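Local coordinates for protein ribonuclease (Chelonia mydas, PDB 2ZPO) that probably cleaves single- and double-stranded RNA on the 3' side of pyrimidine nucleotides, as a secreted endonuclease of the pancreatic ribonuclease family, at residues R23-Q28 with N44-A49. Residues are numbered along the deposited sequence; the frame is centred on the assembly and turned at random.
Sequences RTYCNQ and NTFVHA
Tyr25 reaches from one turn of helix 22-32 across to Phe46 on strand 43-47 and His48 two residues along. The helical piece is regular, with Asn27 N bonded to Arg23 O and Gln28 N to Thr24 O. From Asn44 to Val47 the other backbone is extended. No hydrogen bond joins the two segments; the touching is done by three aromatic side chains. Phe46 and His48 both send their CB toward the helix, while that of Val47 points away.

Tyr25 stands out from the helix because chi1 of 177° turns its ring opposite the backbone N, and this brings its hydroxyl up to both partners. An edge of its ring turns to the face of Phe46 in an offset edge-to-face pair, centroids 5.7 Å apart and planes at 85°; the closest carbons are Tyr25 CE1 and Phe46 CD2, at 3.7 Å. Further out, Tyr25 OH rests 3.5 Å from Phe46 CB. The same oxygen lies in the plane of the imidazole, at its edge, 3.1 Å from His48 CE1 and farther from both nitrogens. Asp13 holds both rings, its OD2 bonded to Tyr25 OH and its O to His48 ND1, and with Thr79 OG1 on His48 NE2 these bonds would fix the rotation of the imidazole. Within the strand, the amide ND2 of Asn44 lies 3.3 Å above the centre of one face of the Phe46 ring.

Nearby, the Cys26-Cys81 disulfide ties the same helix to strand 69-83, next to strand 43-47 in the antiparallel sheet. This largely buried aromatic cluster thus packs a helix on the sheet of the ribonuclease A fold, close to the probable proton acceptor His11.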
ATOM      1  N   ARG A  23     -12.804   8.604   0.772  1.00 21.89           N
ATOM      2  CA  ARG A  23     -12.885   8.554   2.223  1.00 21.94           C
ATOM      3  C   ARG A  23     -13.504   7.202   2.621  1.00 20.76           C
ATOM      4  O   ARG A  23     -12.988   6.512   3.507  1.00 19.72           O
ATOM      5  CB  ARG A  23     -13.742   9.736   2.698  1.00 22.43           C
ATOM      6  CG  ARG A  23     -14.020   9.829   4.157  1.00 26.05           C
ATOM      7  CD  ARG A  23     -15.153  10.844   4.414  1.00 30.01           C
ATOM      8  NE  ARG A  23     -16.410  10.133   4.699  1.00 37.13           N
ATOM      9  CZ  ARG A  23     -17.479  10.061   3.899  1.00 39.52           C
ATOM     10  NH1 ARG A  23     -17.523  10.679   2.718  1.00 41.89           N
ATOM     11  NH2 ARG A  23     -18.536   9.373   4.304  1.00 42.33           N
ATOM     12  N   THR A  24     -14.584   6.815   1.937  1.00 20.38           N
ATOM     13  CA  THR A  24     -15.271   5.557   2.213  1.00 19.37           C
ATOM     14  C   THR A  24     -14.409   4.352   1.795  1.00 18.68           C
ATOM     15  O   THR A  24     -14.367   3.354   2.503  1.00 18.77           O
ATOM     16  CB  THR A  24     -16.652   5.454   1.510  1.00 20.32           C
ATOM     17  OG1 THR A  24     -17.480   6.591   1.840  1.00 21.94           O
ATOM     18  CG2 THR A  24     -17.359   4.209   1.938  1.00 20.03           C
ATOM     19  N   TYR A  25     -13.756   4.447   0.637  1.00 18.43           N
ATOM     20  CA  TYR A  25     -12.772   3.438   0.229  1.00 17.37           C
ATOM     21  C   TYR A  25     -11.807   3.176   1.393  1.00 17.18           C
ATOM     22  O   TYR A  25     -11.591   2.034   1.819  1.00 17.15           O
ATOM     23  CB  TYR A  25     -11.992   3.915  -0.998  1.00 17.82           C
ATOM     24  CG  TYR A  25     -10.914   2.940  -1.398  1.00 17.18           C
ATOM     25  CD1 TYR A  25      -9.637   3.032  -0.848  1.00 15.11           C
ATOM     26  CD2 TYR A  25     -11.178   1.918  -2.310  1.00 16.67           C
ATOM     27  CE1 TYR A  25      -8.652   2.135  -1.212  1.00 15.56           C
ATOM     28  CE2 TYR A  25     -10.202   0.990  -2.683  1.00 17.43           C
ATOM     29  CZ  TYR A  25      -8.940   1.097  -2.115  1.00 14.99           C
ATOM     30  OH  TYR A  25      -7.973   0.176  -2.472  1.00 14.25           O
ATOM     31  N   CYS A  26     -11.209   4.257   1.885  1.00 17.50           N
ATOM     32  CA  CYS A  26     -10.208   4.131   2.946  1.00 16.94           C
ATOM     33  C   CYS A  26     -10.767   3.528   4.237  1.00 17.76           C
ATOM     34  O   CYS A  26     -10.187   2.631   4.824  1.00 16.49           O
ATOM     35  CB  CYS A  26      -9.560   5.482   3.183  1.00 17.88           C
ATOM     36  SG  CYS A  26      -8.395   5.945   1.902  1.00 17.89           S
ATOM     37  N   ASN A  27     -11.936   4.014   4.655  1.00 17.63           N
ATOM     38  CA  ASN A  27     -12.551   3.506   5.845  1.00 18.61           C
ATOM     39  C   ASN A  27     -12.828   1.994   5.757  1.00 18.02           C
ATOM     40  O   ASN A  27     -12.513   1.233   6.675  1.00 18.51           O
ATOM     41  CB  ASN A  27     -13.821   4.311   6.115  1.00 18.72           C
ATOM     42  CG  ASN A  27     -13.510   5.711   6.656  1.00 20.15           C
ATOM     43  OD1 ASN A  27     -12.435   5.940   7.249  1.00 21.45           O
ATOM     44  ND2 ASN A  27     -14.454   6.643   6.497  1.00 20.99           N
ATOM     45  N   GLN A  28     -13.374   1.574   4.620  1.00 19.18           N
ATOM     46  CA  GLN A  28     -13.704   0.169   4.414  1.00 18.36           C
ATOM     47  C   GLN A  28     -12.453  -0.701   4.295  1.00 18.22           C
ATOM     48  O   GLN A  28     -12.353  -1.765   4.896  1.00 18.25           O
ATOM     49  CB  GLN A  28     -14.568   0.020   3.151  1.00 19.01           C
ATOM     50  CG  GLN A  28     -15.947   0.652   3.318  1.00 21.92           C
ATOM     51  CD  GLN A  28     -16.862   0.508   2.083  1.00 24.75           C
ATOM     52  OE1 GLN A  28     -16.414   0.541   0.937  1.00 27.03           O
ATOM     53  NE2 GLN A  28     -18.165   0.380   2.336  1.00 26.05           N
ATOM     54  N   ASN A  44      -1.591   4.425   4.979  1.00 17.83           N
ATOM     55  CA  ASN A  44      -1.370   3.234   4.178  1.00 17.64           C
ATOM     56  C   ASN A  44      -1.704   3.526   2.724  1.00 17.40           C
ATOM     57  O   ASN A  44      -2.690   4.207   2.438  1.00 18.67           O
ATOM     58  CB  ASN A  44      -2.224   2.070   4.690  1.00 17.40           C
ATOM     59  CG  ASN A  44      -1.895   0.764   4.001  1.00 18.44           C
ATOM     60  OD1 ASN A  44      -0.878   0.152   4.290  1.00 19.94           O
ATOM     61  ND2 ASN A  44      -2.769   0.319   3.096  1.00 20.10           N
ATOM     62  N   THR A  45      -0.840   3.061   1.827  1.00 16.18           N
ATOM     63  CA  THR A  45      -1.097   3.132   0.402  1.00 15.40           C
ATOM     64  C   THR A  45      -1.509   1.770  -0.161  1.00 15.12           C
ATOM     65  O   THR A  45      -0.844   0.738   0.076  1.00 15.01           O
ATOM     66  CB  THR A  45       0.145   3.652  -0.356  1.00 15.55           C
ATOM     67  OG1 THR A  45       0.440   4.993   0.087  1.00 15.37           O
ATOM     68  CG2 THR A  45      -0.096   3.623  -1.872  1.00 13.80           C
ATOM     69  N   PHE A  46      -2.585   1.783  -0.946  1.00 14.30           N
ATOM     70  CA  PHE A  46      -3.019   0.611  -1.692  1.00 14.31           C
ATOM     71  C   PHE A  46      -2.579   0.805  -3.118  1.00 14.03           C
ATOM     72  O   PHE A  46      -2.801   1.872  -3.710  1.00 14.42           O
ATOM     73  CB  PHE A  46      -4.543   0.481  -1.620  1.00 15.31           C
ATOM     74  CG  PHE A  46      -5.045   0.177  -0.229  1.00 16.23           C
ATOM     75  CD1 PHE A  46      -4.986  -1.136   0.271  1.00 17.44           C
ATOM     76  CD2 PHE A  46      -5.524   1.203   0.599  1.00 14.57           C
ATOM     77  CE1 PHE A  46      -5.450  -1.427   1.583  1.00 17.33           C
ATOM     78  CE2 PHE A  46      -5.997   0.914   1.896  1.00 17.52           C
ATOM     79  CZ  PHE A  46      -5.951  -0.397   2.384  1.00 17.15           C
ATOM     80  N   VAL A  47      -1.912  -0.210  -3.663  1.00 12.73           N
ATOM     81  CA  VAL A  47      -1.429  -0.135  -5.041  1.00 13.36           C
ATOM     82  C   VAL A  47      -2.397  -0.961  -5.894  1.00 12.96           C
ATOM     83  O   VAL A  47      -2.653  -2.122  -5.581  1.00 13.73           O
ATOM     84  CB  VAL A  47       0.016  -0.704  -5.162  1.00 13.28           C
ATOM     85  CG1 VAL A  47       0.488  -0.581  -6.583  1.00 12.30           C
ATOM     86  CG2 VAL A  47       1.000   0.014  -4.196  1.00 13.63           C
ATOM     87  N   HIS A  48      -2.901  -0.380  -6.994  1.00 13.44           N
ATOM     88  CA  HIS A  48      -3.888  -1.067  -7.861  1.00 13.71           C
ATOM     89  C   HIS A  48      -3.194  -1.675  -9.069  1.00 13.09           C
ATOM     90  O   HIS A  48      -3.356  -1.243 -10.218  1.00 13.87           O
ATOM     91  CB  HIS A  48      -5.034  -0.118  -8.246  1.00 14.65           C
ATOM     92  CG  HIS A  48      -5.570   0.625  -7.068  1.00 14.61           C
ATOM     93  ND1 HIS A  48      -5.990  -0.023  -5.922  1.00 14.13           N
ATOM     94  CD2 HIS A  48      -5.670   1.956  -6.814  1.00 15.42           C
ATOM     95  CE1 HIS A  48      -6.367   0.880  -5.028  1.00 13.64           C
ATOM     96  NE2 HIS A  48      -6.182   2.085  -5.546  1.00 13.31           N
ATOM     97  N   ALA A  49      -2.388  -2.686  -8.782  1.00 12.77           N
ATOM     98  CA  ALA A  49      -1.715  -3.491  -9.809  1.00 12.01           C
ATOM     99  C   ALA A  49      -1.609  -4.885  -9.199  1.00 12.81           C
ATOM    100  O   ALA A  49      -1.721  -5.057  -7.986  1.00 12.38           O
ATOM    101  CB  ALA A  49      -0.329  -2.949 -10.085  1.00 13.52           C
TER